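Local structure of CocE/NonD family hydrolase (Staphylococcus aureus subsp. aureus COL, 3III) at residues N166-L171 / K298-Y303; I190-L195 / L263-W268; S267-G272 / N440-N445. The protein probably hydrolyses ester or amide bonds as a serine hydrolase of the CocE/NonD family, related to X-Pro dipeptidyl-peptidases. All blocks are in the same frame, centred on the assembly; numbering follows the deposited sequence.

Contact 1: N166-L171 / K298-Y303; sequences NGVSYL and KEWESY. With PLM (palmitic acid), chain G.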
loop_
_atom_site.group_PDB
_atom_site.type_symbol
_atom_site.label_atom_id
_atom_site.label_comp_id
_atom_site.label_asym_id
_atom_site.label_seq_id
_atom_site.Cartn_x
_atom_site.Cartn_y
_atom_site.Cartn_z
ATOM N N ASN A 166 -2.350 9.669 -11.216
ATOM C CA ASN A 166 -1.021 9.260 -10.782
ATOM C C ASN A 166 -0.760 9.766 -9.392
ATOM O O ASN A 166 -1.092 10.913 -9.089
ATOM C CB ASN A 166 -0.003 9.901 -11.735
ATOM C CG ASN A 166 1.414 9.411 -11.566
ATOM O OD1 ASN A 166 1.772 8.702 -10.623
ATOM N ND2 ASN A 166 2.285 9.834 -12.515
ATOM N N GLY A 167 -0.128 8.966 -8.552
ATOM C CA GLY A 167 0.204 9.416 -7.231
ATOM C C GLY A 167 0.303 8.267 -6.218
ATOM O O GLY A 167 -0.056 7.139 -6.527
ATOM N N VAL A 168 0.741 8.619 -5.004
ATOM C CA VAL A 168 1.137 7.650 -3.968
ATOM C C VAL A 168 0.175 7.730 -2.795
ATOM O O VAL A 168 -0.296 8.836 -2.447
ATOM C CB VAL A 168 2.592 7.979 -3.479
ATOM C CG1 VAL A 168 3.049 7.024 -2.395
ATOM C CG2 VAL A 168 3.565 7.923 -4.742
ATOM N N SER A 169 -0.053 6.574 -2.183
ATOM C CA SER A 169 -0.740 6.414 -0.896
ATOM C C SER A 169 -2.194 6.911 -1.065
ATOM O O SER A 169 -2.914 6.361 -1.877
ATOM C CB SER A 169 0.027 7.118 0.224
ATOM O OG SER A 169 -0.618 6.870 1.468
ATOM N N TYR A 170 -2.649 7.925 -0.334
ATOM C CA TYR A 170 -4.057 8.421 -0.497
ATOM C C TYR A 170 -4.327 8.731 -1.997
ATOM O O TYR A 170 -5.392 8.427 -2.523
ATOM C CB TYR A 170 -4.270 9.697 0.311
ATOM C CG TYR A 170 -5.680 10.134 0.591
ATOM C CD1 TYR A 170 -6.129 10.219 1.909
ATOM C CD2 TYR A 170 -6.538 10.567 -0.426
ATOM C CE1 TYR A 170 -7.420 10.666 2.208
ATOM C CE2 TYR A 170 -7.849 11.003 -0.149
ATOM C CZ TYR A 170 -8.277 11.042 1.189
ATOM O OH TYR A 170 -9.559 11.502 1.476
ATOM N N LEU A 171 -3.322 9.297 -2.681
ATOM C CA LEU A 171 -3.401 9.645 -4.084
ATOM C C LEU A 171 -3.513 8.419 -5.022
ATOM O O LEU A 171 -3.841 8.568 -6.212
ATOM C CB LEU A 171 -2.244 10.576 -4.490
ATOM C CG LEU A 171 -2.089 11.948 -3.776
ATOM C CD1 LEU A 171 -1.764 11.888 -2.322
ATOM C CD2 LEU A 171 -0.995 12.719 -4.559
ATOM N N LYS A 298 12.135 1.936 -0.478
ATOM C CA LYS A 298 11.310 2.901 0.221
ATOM C C LYS A 298 10.246 3.541 -0.718
ATOM O O LYS A 298 10.451 3.663 -1.925
ATOM C CB LYS A 298 12.234 3.955 0.884
ATOM C CG LYS A 298 12.991 3.487 2.088
ATOM C CD LYS A 298 14.215 4.387 2.405
ATOM C CE LYS A 298 15.102 3.841 3.488
ATOM N NZ LYS A 298 14.506 3.620 4.859
ATOM N N GLU A 299 9.139 3.965 -0.144
ATOM C CA GLU A 299 7.903 4.311 -0.879
ATOM C C GLU A 299 7.982 5.532 -1.783
ATOM O O GLU A 299 7.943 5.393 -3.026
ATOM C CB GLU A 299 6.745 4.433 0.122
ATOM C CG GLU A 299 5.370 4.880 -0.381
ATOM C CD GLU A 299 4.375 5.037 0.761
ATOM O OE1 GLU A 299 4.718 4.615 1.889
ATOM O OE2 GLU A 299 3.271 5.592 0.603
ATOM N N TRP A 300 8.077 6.711 -1.178
ATOM C CA TRP A 300 8.147 7.963 -1.944
ATOM C C TRP A 300 9.499 8.054 -2.664
ATOM O O TRP A 300 9.581 8.579 -3.776
ATOM C CB TRP A 300 7.916 9.201 -1.063
ATOM C CG TRP A 300 6.529 9.265 -0.493
ATOM C CD1 TRP A 300 5.385 9.677 -1.136
ATOM C CD2 TRP A 300 6.123 8.870 0.817
ATOM N NE1 TRP A 300 4.304 9.566 -0.301
ATOM C CE2 TRP A 300 4.721 9.049 0.894
ATOM C CE3 TRP A 300 6.811 8.365 1.933
ATOM C CZ2 TRP A 300 3.994 8.798 2.047
ATOM C CZ3 TRP A 300 6.103 8.086 3.074
ATOM C CH2 TRP A 300 4.690 8.281 3.125
ATOM N N GLU A 301 10.566 7.546 -2.056
ATOM C CA GLU A 301 11.859 7.503 -2.739
ATOM C C GLU A 301 11.783 6.787 -4.117
ATOM O O GLU A 301 12.270 7.294 -5.140
ATOM C CB GLU A 301 12.902 6.879 -1.830
ATOM C CG GLU A 301 14.274 6.595 -2.548
ATOM C CD GLU A 301 15.189 5.835 -1.623
ATOM O OE1 GLU A 301 15.670 6.464 -0.607
ATOM O OE2 GLU A 301 15.425 4.645 -1.892
ATOM N N SER A 302 11.109 5.643 -4.166
ATOM C CA SER A 302 11.038 4.899 -5.373
ATOM C C SER A 302 10.109 5.599 -6.417
ATOM O O SER A 302 10.408 5.547 -7.614
ATOM C CB SER A 302 10.581 3.467 -5.148
ATOM O OG SER A 302 11.426 2.709 -4.277
ATOM N N TYR A 303 9.026 6.240 -5.960
ATOM C CA TYR A 303 8.109 6.936 -6.835
ATOM C C TYR A 303 8.809 8.029 -7.635
ATOM O O TYR A 303 8.644 8.148 -8.860
ATOM C CB TYR A 303 6.977 7.544 -6.022
ATOM C CG TYR A 303 6.012 8.333 -6.840
ATOM C CD1 TYR A 303 5.184 7.696 -7.734
ATOM C CD2 TYR A 303 5.876 9.713 -6.662
ATOM C CE1 TYR A 303 4.273 8.405 -8.480
ATOM C CE2 TYR A 303 4.977 10.451 -7.420
ATOM C CZ TYR A 303 4.174 9.764 -8.342
ATOM O OH TYR A 303 3.228 10.429 -9.063
HETATM C C1 PLM G . 0.097 8.856 3.944
HETATM O O1 PLM G . -0.832 8.826 3.140
HETATM O O2 PLM G . 1.000 8.011 3.818
HETATM C C2 PLM G . 0.078 9.869 5.043
HETATM C C3 PLM G . 1.396 9.941 5.795
HETATM C C4 PLM G . 1.501 11.062 6.829
HETATM C C5 PLM G . 2.947 11.300 7.357
HETATM C C6 PLM G . 3.075 11.932 8.770
HETATM C C7 PLM G . 3.981 13.167 8.996
HETATM C C8 PLM G . 5.408 12.928 9.558
HETATM O O HOH W 1 1.552 10.227 -0.763
HETATM O O HOH W 2 1.787 5.643 2.697
#
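Y303 and V168 join helix 299-304 to the end of strand 162-168, and the tyrosine meets the strand from its first side-chain carbon to its hydroxyl. Y303 CB lies 3.7 Å from V168 CG2. CG is anti to the backbone N (chi1 178°), which sets the start of the ring on the strand side of the helix. V168 CG2 then sits over one face of the Y303 ring, 3.4 Å from the centroid, in a CH-pi contact. The methyl is displaced toward the near end of the ring: V168 CG2 is 3.2 Å from Y303 CG, and the separation grows toward CZ. At the tip, Y303 OH donates to N166 OD1 at 2.7 Å. The hydroxyl approaches from above the amide carbonyl plane, with amide and ring nearly perpendicular. Q312 takes the other end of the amide by accepting from N166 ND2.

One residue past V168, the chain makes the sharp strand-to-helix bend of the alpha/beta-hydrolase nucleophile elbow. S169 stands at its apex with phi 63° and psi -119°, consistent with a role as the nucleophile. S169 OG donates to O1 of the bound palmitic acid at 2.6 Å and is also hydrogen-bonded to H274 NE2. A water lies within hydrogen-bonding reach of S169 OG, E299 OE2 and O2 of the palmitic acid.

The second methyl of V168 faces the first turn of the helix: V168 CG1 lies 3.5 Å from W300 NE1 and 3.3 Å from E299 OE2. That carboxylate oxygen also rests over one face of the W300 indole. W300 NE1 donates to a water that donates to V168 O, and O2 of the palmitic acid lies at the edge of the same indole, 3.6 Å from W300 CZ2.

Contact 2: I190-L195 / L263-W268; sequences IPWEGL and LTCASW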
loop_
_atom_site.group_PDB
_atom_site.type_symbol
_atom_site.label_atom_id
_atom_site.label_comp_id
_atom_site.label_asym_id
_atom_site.label_seq_id
_atom_site.Cartn_x
_atom_site.Cartn_y
_atom_site.Cartn_z
ATOM N N ILE A 190 -2.027 5.219 -12.629
ATOM C CA ILE A 190 -0.799 4.790 -11.969
ATOM C C ILE A 190 -1.040 4.870 -10.434
ATOM O O ILE A 190 -0.651 5.862 -9.769
ATOM C CB ILE A 190 0.407 5.635 -12.376
ATOM C CG1 ILE A 190 0.556 5.699 -13.909
ATOM C CG2 ILE A 190 1.714 5.079 -11.751
ATOM C CD1 ILE A 190 1.691 6.620 -14.347
ATOM N N PRO A 191 -1.754 3.864 -9.882
ATOM C CA PRO A 191 -1.900 3.810 -8.431
ATOM C C PRO A 191 -0.586 3.295 -7.841
ATOM O O PRO A 191 -0.310 2.077 -7.840
ATOM C CB PRO A 191 -3.032 2.814 -8.234
ATOM C CG PRO A 191 -2.965 1.934 -9.466
ATOM C CD PRO A 191 -2.620 2.862 -10.559
ATOM N N TRP A 192 0.257 4.221 -7.404
ATOM C CA TRP A 192 1.574 3.892 -6.956
ATOM C C TRP A 192 1.536 3.669 -5.437
ATOM O O TRP A 192 1.779 4.587 -4.654
ATOM C CB TRP A 192 2.576 5.000 -7.341
ATOM C CG TRP A 192 3.989 4.507 -7.278
ATOM C CD1 TRP A 192 4.756 4.340 -6.161
ATOM C CD2 TRP A 192 4.828 4.115 -8.386
ATOM N NE1 TRP A 192 6.016 3.917 -6.510
ATOM C CE2 TRP A 192 6.082 3.740 -7.853
ATOM C CE3 TRP A 192 4.639 4.046 -9.753
ATOM C CZ2 TRP A 192 7.144 3.276 -8.649
ATOM C CZ3 TRP A 192 5.671 3.588 -10.550
ATOM C CH2 TRP A 192 6.917 3.182 -10.001
ATOM N N GLU A 193 1.266 2.418 -5.048
ATOM C CA GLU A 193 1.089 2.017 -3.626
ATOM C C GLU A 193 -0.210 2.589 -3.036
ATOM O O GLU A 193 -0.234 3.685 -2.445
ATOM C CB GLU A 193 2.281 2.356 -2.732
ATOM C CG GLU A 193 3.566 1.589 -3.162
ATOM C CD GLU A 193 4.455 1.284 -2.006
ATOM O OE1 GLU A 193 5.589 1.828 -1.984
ATOM O OE2 GLU A 193 3.995 0.506 -1.145
ATOM N N GLY A 194 -1.288 1.829 -3.214
ATOM C CA GLY A 194 -2.538 2.157 -2.539
ATOM C C GLY A 194 -3.418 0.976 -2.177
ATOM O O GLY A 194 -3.716 0.129 -3.012
ATOM N N LEU A 195 -3.890 0.990 -0.928
ATOM C CA LEU A 195 -4.878 0.048 -0.464
ATOM C C LEU A 195 -6.223 0.291 -1.153
ATOM O O LEU A 195 -6.431 1.294 -1.820
ATOM C CB LEU A 195 -5.047 0.154 1.067
ATOM C CG LEU A 195 -5.550 1.481 1.665
ATOM C CD1 LEU A 195 -7.030 1.560 1.723
ATOM C CD2 LEU A 195 -4.920 1.658 3.090
ATOM N N LEU A 263 -0.950 0.771 -14.595
ATOM C CA LEU A 263 0.385 0.554 -14.084
ATOM C C LEU A 263 0.326 0.640 -12.549
ATOM O O LEU A 263 0.155 1.704 -11.987
ATOM C CB LEU A 263 1.368 1.578 -14.698
ATOM C CG LEU A 263 2.783 1.551 -14.121
ATOM C CD1 LEU A 263 3.517 0.198 -14.323
ATOM C CD2 LEU A 263 3.684 2.690 -14.685
ATOM N N THR A 264 0.442 -0.507 -11.872
ATOM C CA THR A 264 0.425 -0.591 -10.439
ATOM C C THR A 264 1.803 -0.674 -9.879
ATOM O O THR A 264 2.657 -1.420 -10.422
ATOM C CB THR A 264 -0.321 -1.871 -10.010
ATOM O OG1 THR A 264 -1.629 -1.843 -10.604
ATOM C CG2 THR A 264 -0.417 -1.977 -8.453
ATOM N N CYS A 265 2.071 0.047 -8.794
ATOM C CA CYS A 265 3.259 -0.294 -7.999
ATOM C C CYS A 265 2.774 -0.871 -6.679
ATOM O O CYS A 265 1.881 -0.296 -6.031
ATOM C CB CYS A 265 4.173 0.909 -7.769
ATOM S SG CYS A 265 5.482 0.516 -6.620
ATOM N N ALA A 266 3.345 -2.019 -6.319
ATOM C CA ALA A 266 3.292 -2.630 -4.980
ATOM C C ALA A 266 4.699 -2.705 -4.395
ATOM O O ALA A 266 5.688 -2.727 -5.143
ATOM C CB ALA A 266 2.703 -4.056 -5.037
ATOM N N SER A 267 4.804 -2.795 -3.076
ATOM C CA SER A 267 6.110 -2.885 -2.454
ATOM C C SER A 267 6.066 -3.936 -1.370
ATOM O O SER A 267 5.133 -3.980 -0.586
ATOM C CB SER A 267 6.532 -1.556 -1.870
ATOM O OG SER A 267 7.827 -1.619 -1.314
ATOM N N TRP A 268 7.107 -4.761 -1.310
ATOM C CA TRP A 268 7.296 -5.654 -0.187
ATOM C C TRP A 268 7.451 -4.877 1.154
ATOM O O TRP A 268 7.307 -5.474 2.216
ATOM C CB TRP A 268 8.541 -6.504 -0.389
ATOM C CG TRP A 268 8.718 -7.119 -1.718
ATOM C CD1 TRP A 268 9.843 -7.081 -2.473
ATOM C CD2 TRP A 268 7.786 -7.971 -2.417
ATOM N NE1 TRP A 268 9.680 -7.851 -3.600
ATOM C CE2 TRP A 268 8.423 -8.399 -3.598
ATOM C CE3 TRP A 268 6.479 -8.399 -2.162
ATOM C CZ2 TRP A 268 7.817 -9.264 -4.508
ATOM C CZ3 TRP A 268 5.863 -9.269 -3.077
ATOM C CH2 TRP A 268 6.553 -9.698 -4.232
HETATM O O HOH W 3 -1.159 0.319 -5.802
HETATM O O HOH W 4 2.333 -1.510 -1.915
HETATM O O HOH W 5 7.630 1.091 -0.322
#
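W192 lays its indole across C265, where strands 186-192 and 262-267 run side by side in parallel. W192 CB points away from the partner strand, but CG is anti to the backbone N (chi1 -162°), beside the carbonyl carbon, and the indole comes back over C265. C265 CB is centred over one face of the ring system, 3.4 Å from the centroid of the W192 five-membered ring. C265 SG, anti to the backbone N (chi1 172°), extends over the same face, 3.4 Å from W192 NE1, making a sulfur-aromatic contact. C265 bonds the residues before and after W192: C265 N donates to P191 O at 3.3 Å, and C265 O accepts from E193 N at 3.0 Å.

E193 CG lies beside its backbone N, and the chain then turns at chi2 (-149°), the bend with which the carboxylate ends up beside S267: E193 OE2 lies 3.3 Å from S267 CB. One water links OE2 to S267 N and another donates to both OE1 and S267 OG; T270 OG1 also bonds OE2, and H295 O bonds S267 OG.

P191 and T264 pack on W176 of helix 170-179, whereas I190 and L263 touch F315 of helix 306-319, and strand 290-295 flanks strand 262-267.

Contact 3: S267-G272 / N440-N445; sequences SWSTQG and NFPDFN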
loop_
_atom_site.group_PDB
_atom_site.type_symbol
_atom_site.label_atom_id
_atom_site.label_comp_id
_atom_site.label_asym_id
_atom_site.label_seq_id
_atom_site.Cartn_x
_atom_site.Cartn_y
_atom_site.Cartn_z
ATOM N N SER A 267 4.804 -2.795 -3.076
ATOM C CA SER A 267 6.110 -2.885 -2.454
ATOM C C SER A 267 6.066 -3.936 -1.370
ATOM O O SER A 267 5.133 -3.980 -0.586
ATOM C CB SER A 267 6.532 -1.556 -1.870
ATOM O OG SER A 267 7.827 -1.619 -1.314
ATOM N N TRP A 268 7.107 -4.761 -1.310
ATOM C CA TRP A 268 7.296 -5.654 -0.187
ATOM C C TRP A 268 7.451 -4.877 1.154
ATOM O O TRP A 268 7.307 -5.474 2.216
ATOM C CB TRP A 268 8.541 -6.504 -0.389
ATOM C CG TRP A 268 8.718 -7.119 -1.718
ATOM C CD1 TRP A 268 9.843 -7.081 -2.473
ATOM C CD2 TRP A 268 7.786 -7.971 -2.417
ATOM N NE1 TRP A 268 9.680 -7.851 -3.600
ATOM C CE2 TRP A 268 8.423 -8.399 -3.598
ATOM C CE3 TRP A 268 6.479 -8.399 -2.162
ATOM C CZ2 TRP A 268 7.817 -9.264 -4.508
ATOM C CZ3 TRP A 268 5.863 -9.269 -3.077
ATOM C CH2 TRP A 268 6.553 -9.698 -4.232
ATOM N N SER A 269 7.784 -3.600 1.100
ATOM C CA SER A 269 8.148 -2.791 2.282
ATOM C C SER A 269 6.944 -2.071 3.014
ATOM O O SER A 269 7.155 -1.303 3.976
ATOM C CB SER A 269 9.097 -1.700 1.836
ATOM O OG SER A 269 10.085 -2.172 0.891
ATOM N N THR A 270 5.730 -2.324 2.538
ATOM C CA THR A 270 4.538 -1.594 3.014
ATOM C C THR A 270 3.453 -2.581 3.535
ATOM O O THR A 270 2.222 -2.325 3.492
ATOM C CB THR A 270 4.039 -0.665 1.917
ATOM O OG1 THR A 270 3.534 -1.441 0.826
ATOM C CG2 THR A 270 5.162 0.237 1.394
ATOM N N GLN A 271 3.921 -3.713 4.056
ATOM C CA GLN A 271 3.006 -4.740 4.621
ATOM C C GLN A 271 2.404 -4.154 5.863
ATOM O O GLN A 271 3.140 -3.676 6.754
ATOM C CB GLN A 271 3.746 -6.040 4.910
ATOM C CG GLN A 271 4.322 -6.721 3.690
ATOM C CD GLN A 271 5.149 -7.966 4.072
ATOM O OE1 GLN A 271 4.700 -8.807 4.856
ATOM N NE2 GLN A 271 6.391 -8.012 3.618
ATOM N N GLY A 272 1.080 -4.096 5.898
ATOM C CA GLY A 272 0.340 -3.447 6.970
ATOM C C GLY A 272 -0.346 -2.170 6.579
ATOM O O GLY A 272 -1.157 -1.619 7.343
ATOM N N ASN A 440 17.679 -8.165 8.061
ATOM C CA ASN A 440 16.603 -7.178 8.064
ATOM C C ASN A 440 16.275 -6.612 6.689
ATOM O O ASN A 440 17.149 -6.518 5.821
ATOM C CB ASN A 440 16.944 -6.038 9.023
ATOM C CG ASN A 440 16.954 -6.486 10.478
ATOM O OD1 ASN A 440 17.895 -6.205 11.186
ATOM N ND2 ASN A 440 15.882 -7.164 10.933
ATOM N N PHE A 441 15.037 -6.147 6.536
ATOM C CA PHE A 441 14.572 -5.570 5.286
ATOM C C PHE A 441 13.779 -4.328 5.581
ATOM O O PHE A 441 13.223 -4.208 6.680
ATOM C CB PHE A 441 13.706 -6.558 4.484
ATOM C CG PHE A 441 14.452 -7.802 4.007
ATOM C CD1 PHE A 441 15.309 -7.746 2.890
ATOM C CD2 PHE A 441 14.344 -8.999 4.696
ATOM C CE1 PHE A 441 15.992 -8.846 2.472
ATOM C CE2 PHE A 441 15.032 -10.105 4.282
ATOM C CZ PHE A 441 15.851 -10.064 3.170
ATOM N N PRO A 442 13.685 -3.404 4.601
ATOM C CA PRO A 442 12.722 -2.337 4.727
ATOM C C PRO A 442 11.313 -2.923 5.027
ATOM O O PRO A 442 10.889 -3.907 4.410
ATOM C CB PRO A 442 12.789 -1.641 3.343
ATOM C CG PRO A 442 14.123 -2.040 2.798
ATOM C CD PRO A 442 14.300 -3.403 3.256
ATOM N N ASP A 443 10.587 -2.247 5.905
ATOM C CA ASP A 443 9.310 -2.758 6.391
ATOM C C ASP A 443 8.513 -1.536 6.799
ATOM O O ASP A 443 8.970 -0.402 6.671
ATOM C CB ASP A 443 9.576 -3.737 7.544
ATOM C CG ASP A 443 8.464 -4.765 7.764
ATOM O OD1 ASP A 443 7.292 -4.538 7.393
ATOM O OD2 ASP A 443 8.792 -5.817 8.354
ATOM N N PHE A 444 7.291 -1.740 7.226
ATOM C CA PHE A 444 6.396 -0.580 7.522
ATOM C C PHE A 444 6.673 -0.001 8.938
ATOM O O PHE A 444 6.874 -0.747 9.891
ATOM C CB PHE A 444 4.962 -1.014 7.398
ATOM C CG PHE A 444 3.978 0.119 7.497
ATOM C CD1 PHE A 444 3.167 0.209 8.591
ATOM C CD2 PHE A 444 3.892 1.071 6.504
ATOM C CE1 PHE A 444 2.215 1.240 8.682
ATOM C CE2 PHE A 444 2.996 2.092 6.587
ATOM C CZ PHE A 444 2.179 2.185 7.710
ATOM N N ASN A 445 6.642 1.305 9.127
ATOM C CA ASN A 445 6.510 2.332 8.120
ATOM C C ASN A 445 7.895 2.983 8.000
ATOM O O ASN A 445 8.350 3.752 8.898
ATOM C CB ASN A 445 5.368 3.314 8.569
ATOM C CG ASN A 445 5.083 4.395 7.568
ATOM O OD1 ASN A 445 5.813 4.502 6.569
ATOM N ND2 ASN A 445 4.069 5.255 7.833
HETATM O O HOH W 6 6.687 -4.616 4.639
HETATM O O HOH W 7 11.259 -4.704 1.861
HETATM O O HOH W 8 4.908 -5.050 8.381
#
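Where the alpha/beta-hydrolase domain abuts the C-terminal beta domain, S269 and Q271, in the loop after strand 262-267, meet P442 and D443 of the weakly bonded edge strand 441-443 and F444 just after it. The loop starts with an ST turn: S267 OG accepts from S269 N at 3.1 Å. S269 then meets the strand with its backbone and its hydroxyl. S269 O lies 3.1 Å from D443 C, while S269 OG lies 3.7 Å from P442 CB. With OG beside its own backbone N (chi1 -42°), the hydroxyl also bonds R297 O and accepts from a water that donates to P442 O.

Water links the two sides again near D443, where one molecule donates to both D443 OD1 and Q271 O, and another lies between W268 O, Q271 N and D443 OD1. OD1 accepts from F444 N as well, on the anti side of the carboxylate, and OD2 bonds Q451 N. The Q271 amide reaches both its own loop and strand 447-458: NE2 donates to W268 O, in the carbonyl plane, and also bonds V452 O, while OE1 bonds T454 N. F444 CB sits 3.3 Å from Q271 O.

How the contacts relate
Contacts 1 and 2, with centres 8 Å apart, lie on the neighbouring strands 162-168 and 186-192 of the central sheet: W192 N is 3.1 Å from G167 O, and S169 N is 2.9 Å from E193 O, both probable hydrogen bonds. Y303 CD1 packs 3.4 Å from W192 CG. Contacts 2 and 3 have S267 and W268 in common and meet again through E193 OE2 and T270 OG1, 2.8 Å apart. Contacts 1 and 3, with centres 14 Å apart, do not touch. Contact 1 holds the acid group of the palmitic acid; the F444 side chain lies about 7 Å from the ligand. H274, just after 267-272, reaches S169, so this loop leads into the probable active site.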